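Local coordinates for protein galactan 1,3-beta-galactosidase (Phanerochaete chrysosporium, PDB 7BYS) that probably acts as a family 43 glycoside hydrolase, an exo-beta-1,3-galactanase that cleaves beta-1,3-linked galactan, and also carries a calcium-binding carbohydrate-binding module, at residues T30-G35 with K116-P121; C50-D55 with S60-A65. All coordinates share one frame; numbering follows the deposited sequence.

Interaction 1. Residues T30-G35 with K116-P121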
loop_
_atom_site.group_PDB
_atom_site.type_symbol
_atom_site.label_atom_id
_atom_site.label_comp_id
_atom_site.label_asym_id
_atom_site.label_seq_id
_atom_site.Cartn_x
_atom_site.Cartn_y
_atom_site.Cartn_z
ATOM N N THR A 30 -12.072 -3.869 17.679
ATOM C CA THR A 30 -12.214 -4.419 16.336
ATOM C C THR A 30 -11.780 -3.390 15.302
ATOM O O THR A 30 -12.138 -2.214 15.386
ATOM C CB THR A 30 -13.664 -4.835 16.059
ATOM O OG1 THR A 30 -14.076 -5.802 17.032
ATOM C CG2 THR A 30 -13.793 -5.464 14.673
ATOM N N PHE A 31 -11.000 -3.840 14.327
ATOM C CA PHE A 31 -10.560 -2.995 13.231
ATOM C C PHE A 31 -11.354 -3.330 11.976
ATOM O O PHE A 31 -11.661 -4.501 11.716
ATOM C CB PHE A 31 -9.057 -3.158 12.978
ATOM C CG PHE A 31 -8.205 -2.551 14.061
ATOM C CD1 PHE A 31 -7.909 -3.272 15.203
ATOM C CD2 PHE A 31 -7.748 -1.244 13.958
ATOM C CE1 PHE A 31 -7.138 -2.714 16.213
ATOM C CE2 PHE A 31 -6.971 -0.677 14.964
ATOM C CZ PHE A 31 -6.679 -1.405 16.089
ATOM N N TYR A 32 -11.678 -2.291 11.208
ATOM C CA TYR A 32 -12.450 -2.376 9.975
ATOM C C TYR A 32 -11.599 -1.811 8.850
ATOM O O TYR A 32 -11.109 -0.682 8.946
ATOM C CB TYR A 32 -13.774 -1.598 10.094
ATOM C CG TYR A 32 -14.695 -2.198 11.120
ATOM C CD1 TYR A 32 -14.500 -1.965 12.482
ATOM C CD2 TYR A 32 -15.739 -3.023 10.734
ATOM C CE1 TYR A 32 -15.334 -2.549 13.434
ATOM C CE2 TYR A 32 -16.574 -3.604 11.682
ATOM C CZ TYR A 32 -16.358 -3.365 13.018
ATOM O OH TYR A 32 -17.190 -3.945 13.955
ATOM N N TRP A 33 -11.408 -2.605 7.808
ATOM C CA TRP A 33 -10.673 -2.199 6.619
ATOM C C TRP A 33 -11.687 -2.050 5.493
ATOM O O TRP A 33 -12.306 -3.034 5.077
ATOM C CB TRP A 33 -9.609 -3.257 6.322
ATOM C CG TRP A 33 -8.743 -3.000 5.117
ATOM C CD1 TRP A 33 -8.804 -1.943 4.248
ATOM C CD2 TRP A 33 -7.675 -3.842 4.652
ATOM N NE1 TRP A 33 -7.839 -2.085 3.271
ATOM C CE2 TRP A 33 -7.139 -3.245 3.492
ATOM C CE3 TRP A 33 -7.136 -5.061 5.095
ATOM C CZ2 TRP A 33 -6.073 -3.810 2.783
ATOM C CZ3 TRP A 33 -6.086 -5.622 4.391
ATOM C CH2 TRP A 33 -5.565 -5.004 3.244
ATOM N N PHE A 34 -11.889 -0.812 5.045
ATOM C CA PHE A 34 -12.720 -0.499 3.897
ATOM C C PHE A 34 -11.826 -0.238 2.698
ATOM O O PHE A 34 -10.745 0.329 2.834
ATOM C CB PHE A 34 -13.533 0.772 4.148
ATOM C CG PHE A 34 -14.424 0.692 5.343
ATOM C CD1 PHE A 34 -13.971 1.068 6.594
ATOM C CD2 PHE A 34 -15.722 0.242 5.213
ATOM C CE1 PHE A 34 -14.798 0.988 7.709
ATOM C CE2 PHE A 34 -16.550 0.156 6.328
ATOM C CZ PHE A 34 -16.089 0.524 7.570
ATOM N N GLY A 35 -12.287 -0.625 1.518
ATOM C CA GLY A 35 -11.471 -0.335 0.357
ATOM C C GLY A 35 -12.238 -0.561 -0.920
ATOM O O GLY A 35 -13.410 -0.946 -0.913
ATOM N N LYS A 116 -25.609 2.996 10.536
ATOM C CA LYS A 116 -25.672 2.870 11.985
ATOM C C LYS A 116 -24.745 1.792 12.539
ATOM O O LYS A 116 -24.546 1.733 13.760
ATOM C CB LYS A 116 -27.111 2.616 12.450
ATOM C CG LYS A 116 -28.087 3.679 12.002
ATOM C CD LYS A 116 -27.729 5.042 12.568
ATOM C CE LYS A 116 -27.925 5.086 14.071
ATOM N NZ LYS A 116 -27.854 6.486 14.583
ATOM N N THR A 117 -24.162 0.959 11.689
ATOM C CA THR A 117 -23.210 -0.059 12.098
ATOM C C THR A 117 -21.964 0.102 11.245
ATOM O O THR A 117 -22.034 0.655 10.142
ATOM C CB THR A 117 -23.790 -1.469 11.919
ATOM O OG1 THR A 117 -24.101 -1.687 10.539
ATOM C CG2 THR A 117 -25.065 -1.621 12.751
ATOM N N PRO A 118 -20.803 -0.350 11.736
ATOM C CA PRO A 118 -19.553 -0.099 10.991
ATOM C C PRO A 118 -19.516 -0.658 9.579
ATOM O O PRO A 118 -18.987 0.003 8.683
ATOM C CB PRO A 118 -18.479 -0.750 11.869
ATOM C CG PRO A 118 -19.064 -0.849 13.210
ATOM C CD PRO A 118 -20.549 -0.931 13.068
ATOM N N CYS A 119 -20.027 -1.865 9.339
ATOM C CA CYS A 119 -20.007 -2.356 7.966
ATOM C C CYS A 119 -21.276 -2.027 7.201
ATOM O O CYS A 119 -21.358 -2.329 6.011
ATOM C CB CYS A 119 -19.718 -3.861 7.891
ATOM S SG CYS A 119 -17.979 -4.363 8.137
ATOM N N GLY A 120 -22.253 -1.383 7.836
ATOM C CA GLY A 120 -23.432 -0.962 7.133
ATOM C C GLY A 120 -24.306 -2.144 6.781
ATOM O O GLY A 120 -24.548 -3.021 7.613
ATOM N N PRO A 121 -24.765 -2.218 5.526
ATOM C CA PRO A 121 -24.426 -1.373 4.370
ATOM C C PRO A 121 -24.792 0.094 4.529
ATOM O O PRO A 121 -25.723 0.435 5.266
ATOM C CB PRO A 121 -25.251 -1.987 3.232
ATOM C CG PRO A 121 -25.495 -3.392 3.665
ATOM C CD PRO A 121 -25.675 -3.314 5.147
#
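Tyr32 and Phe34, on the second strand of the first four-stranded blade of the GH43 beta-propeller, meet Pro118 and Cys119 in the turn that joins strands 109-115 and 123-128 of the next blade. The turn is a type I beta-turn: Pro118 and Cys119 hold its two central positions, and Gly120 N donates to Thr117 O at 3.1 Å. No hydrogen bond spans the two segments, so the contact rests on ring faces, ring edges and sulfur.

Pro118 CB lies over one face of the Tyr32 ring, 3.6 Å from its centroid and displaced toward the rim, a CH-pi contact. The proline ring runs on toward the phenol end, with Pro118 CG 3.7 Å from Tyr32 OH. Cys119 SG approaches the same ring differently, in its plane at the edge, 3.7 Å from Tyr32 CD2. One aromatic group thus takes a proline on a face and a sulfur at its rim. That sulfur is tied to Cys50 by a disulfide, so the turn is also covalently linked to the first blade.

Phe34 CG is anti to the carbonyl carbon (chi1 -59°), which carries the end of the ring toward the turn, where it presents its edge. Pro118 O, which also takes a hydrogen bond from Tyr122 OH, lies in the plane of this ring, 3.1 Å from Phe34 CZ.

Interaction 2. Residues C50-D55 with S60-A65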
loop_
_atom_site.group_PDB
_atom_site.type_symbol
_atom_site.label_atom_id
_atom_site.label_comp_id
_atom_site.label_asym_id
_atom_site.label_seq_id
_atom_site.Cartn_x
_atom_site.Cartn_y
_atom_site.Cartn_z
ATOM N N CYS A 50 -15.708 -4.414 3.139
ATOM C CA CYS A 50 -15.589 -4.247 4.579
ATOM C C CYS A 50 -15.047 -5.537 5.163
ATOM O O CYS A 50 -15.722 -6.573 5.096
ATOM C CB CYS A 50 -16.960 -3.938 5.197
ATOM S SG CYS A 50 -16.841 -3.239 6.899
ATOM N N TYR A 51 -13.852 -5.468 5.744
ATOM C CA TYR A 51 -13.214 -6.600 6.402
ATOM C C TYR A 51 -12.965 -6.248 7.858
ATOM O O TYR A 51 -12.634 -5.106 8.176
ATOM C CB TYR A 51 -11.856 -6.921 5.764
ATOM C CG TYR A 51 -11.894 -7.335 4.316
ATOM C CD1 TYR A 51 -12.015 -6.393 3.314
ATOM C CD2 TYR A 51 -11.781 -8.677 3.956
ATOM C CE1 TYR A 51 -12.047 -6.764 1.986
ATOM C CE2 TYR A 51 -11.806 -9.065 2.623
ATOM C CZ TYR A 51 -11.939 -8.108 1.641
ATOM O OH TYR A 51 -11.965 -8.436 0.301
ATOM N N THR A 52 -13.089 -7.235 8.737
ATOM C CA THR A 52 -12.876 -7.011 10.158
ATOM C C THR A 52 -11.725 -7.862 10.684
ATOM O O THR A 52 -11.435 -8.945 10.164
ATOM C CB THR A 52 -14.143 -7.298 10.965
ATOM O OG1 THR A 52 -14.433 -8.695 10.888
ATOM C CG2 THR A 52 -15.328 -6.506 10.432
ATOM N N SER A 53 -11.062 -7.364 11.730
ATOM C CA SER A 53 -9.989 -8.114 12.367
ATOM C C SER A 53 -9.761 -7.555 13.761
ATOM O O SER A 53 -10.038 -6.386 14.024
ATOM C CB SER A 53 -8.698 -7.965 11.553
ATOM O OG SER A 53 -7.582 -8.549 12.196
ATOM N N SER A 54 -9.242 -8.401 14.646
ATOM C CA SER A 54 -8.765 -7.944 15.942
ATOM C C SER A 54 -7.253 -7.806 16.008
ATOM O O SER A 54 -6.741 -7.245 16.987
ATOM C CB SER A 54 -9.235 -8.898 17.037
ATOM O OG SER A 54 -8.582 -10.147 16.901
ATOM N N ASP A 55 -6.527 -8.288 14.991
ATOM C CA ASP A 55 -5.072 -8.331 15.033
ATOM C C ASP A 55 -4.384 -7.670 13.844
ATOM O O ASP A 55 -3.150 -7.661 13.804
ATOM C CB ASP A 55 -4.557 -9.774 15.185
ATOM C CG ASP A 55 -5.008 -10.699 14.057
ATOM O OD1 ASP A 55 -5.408 -10.214 12.979
ATOM O OD2 ASP A 55 -4.950 -11.934 14.253
ATOM N N SER A 60 -11.650 -10.860 8.056
ATOM C CA SER A 60 -12.877 -11.585 7.761
ATOM C C SER A 60 -13.788 -10.679 6.943
ATOM O O SER A 60 -14.165 -9.598 7.405
ATOM C CB SER A 60 -13.557 -11.967 9.074
ATOM O OG SER A 60 -14.680 -12.798 8.853
ATOM N N ARG A 61 -14.145 -11.118 5.736
ATOM C CA ARG A 61 -14.947 -10.286 4.847
ATOM C C ARG A 61 -16.420 -10.296 5.243
ATOM O O ARG A 61 -17.043 -11.361 5.345
ATOM C CB ARG A 61 -14.776 -10.712 3.392
ATOM C CG ARG A 61 -15.363 -9.681 2.462
ATOM C CD ARG A 61 -15.054 -9.934 1.014
ATOM N NE ARG A 61 -15.539 -8.810 0.225
ATOM C CZ ARG A 61 -15.322 -8.634 -1.074
ATOM N NH1 ARG A 61 -14.603 -9.522 -1.754
ATOM N NH2 ARG A 61 -15.829 -7.570 -1.693
ATOM N N GLN A 62 -16.971 -9.110 5.465
ATOM C CA GLN A 62 -18.393 -8.937 5.713
ATOM C C GLN A 62 -19.075 -8.503 4.424
ATOM O O GLN A 62 -18.433 -8.290 3.392
ATOM C CB GLN A 62 -18.623 -7.899 6.820
ATOM C CG GLN A 62 -17.699 -8.061 8.010
ATOM C CD GLN A 62 -17.905 -9.382 8.708
ATOM O OE1 GLN A 62 -19.036 -9.767 9.003
ATOM N NE2 GLN A 62 -16.808 -10.089 8.980
ATOM N N ASN A 63 -20.400 -8.390 4.481
ATOM C CA ASN A 63 -21.125 -7.847 3.341
ATOM C C ASN A 63 -20.564 -6.470 2.976
ATOM O O ASN A 63 -20.086 -5.724 3.833
ATOM C CB ASN A 63 -22.623 -7.778 3.664
ATOM C CG ASN A 63 -23.247 -9.164 3.815
ATOM O OD1 ASN A 63 -23.151 -9.998 2.916
ATOM N ND2 ASN A 63 -23.872 -9.416 4.960
ATOM N N ASP A 64 -20.593 -6.150 1.685
ATOM C CA ASP A 64 -20.016 -4.894 1.221
ATOM C C ASP A 64 -20.651 -3.700 1.925
ATOM O O ASP A 64 -21.855 -3.677 2.195
ATOM C CB ASP A 64 -20.196 -4.761 -0.290
ATOM C CG ASP A 64 -19.334 -5.734 -1.070
ATOM O OD1 ASP A 64 -18.264 -6.133 -0.568
ATOM O OD2 ASP A 64 -19.730 -6.084 -2.204
ATOM N N ALA A 65 -19.826 -2.700 2.222
ATOM C CA ALA A 65 -20.326 -1.510 2.894
ATOM C C ALA A 65 -21.049 -0.562 1.941
ATOM O O ALA A 65 -21.955 0.165 2.366
ATOM C CB ALA A 65 -19.170 -0.775 3.573
HETATM O O HOH W 1 -17.011 -6.718 1.739
#
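Cys50, Tyr51 and Thr52 lose the most surface where they pair with Ser60, Arg61 and Gln62 in an antiparallel beta-hairpin, Cys50 and Thr52 through backbone hydrogen bonds, Tyr51 mainly through its ring. Thr52 and Ser60 form a hydrogen-bonded pair: Thr52 N reaches Ser60 O, and Ser60 N reaches Thr52 O in the carbonyl plane, both at 2.9 Å. Cys50 O extends the pairing by accepting Gln62 N, with the donor nearly along the C=O axis (167°). Beyond it, Cys50 CB packs 4.2 Å from Ala65 CB.

Ser60 O is gripped twice. Gln62, bent at chi2 (-63°), folds its amide back so that NE2 donates to this oxygen at 3.1 Å from above the carbonyl plane, on the face opposite to Thr52 N. Gln62 CG itself lies against Thr52 CG2.

Tyr51 and Arg61 are a non-hydrogen-bonded pair whose side chains share one face of the sheet. Extended from CG to NE, Arg61 runs across the ring: its CG stands 4.0 Å from the Tyr51 centroid, while the guanidinium, tilted 30° to the ring, has Tyr51 OH over one face. That hydroxyl is hydrogen-bonded to Gln18 N. Arg61 NH2 forms salt bridges with Asp64 OD1 (3.0 Å) and with Asp37, and a water joins Arg61 NE to Cys50 N, Gln62 O and Asp64 OD1. With an alanine at Arg61, the ring of Tyr51 would probably lose the cover of CG and CD, and Asp37 and Asp64 their shared cation.

Strand 60-61 forms the outer edge of the blade; strand 48-53 pairs with it along one edge and with strand 30-36 along the other, through Tyr51 with Trp33 and Ser53 with Phe31.

Interaction 2 lies within the first propeller blade, while interaction 1 joins that blade to the next; they meet where strands 30-36 and 48-53 are neighbours, their centres about 7 Å apart. The Cys119 SG to Cys50 SG disulfide, 2.0 Å long, joins the turn of interaction 1 to the hairpin of interaction 2. Side chains also pack around the disulfide and beside it: Phe34 CE2 is 3.5 Å from Cys50 SG, and Tyr32 CE2 is 3.4 Å from Thr52 CG2. The hairpin lies away from the annotated sites; interaction 1 comes nearer, with the Phe34 side chain about 9 Å from that of Arg82 and about 11 Å from that of Glu81, both seen to bind galactose in another structure of this protein, though no sugar is bound here.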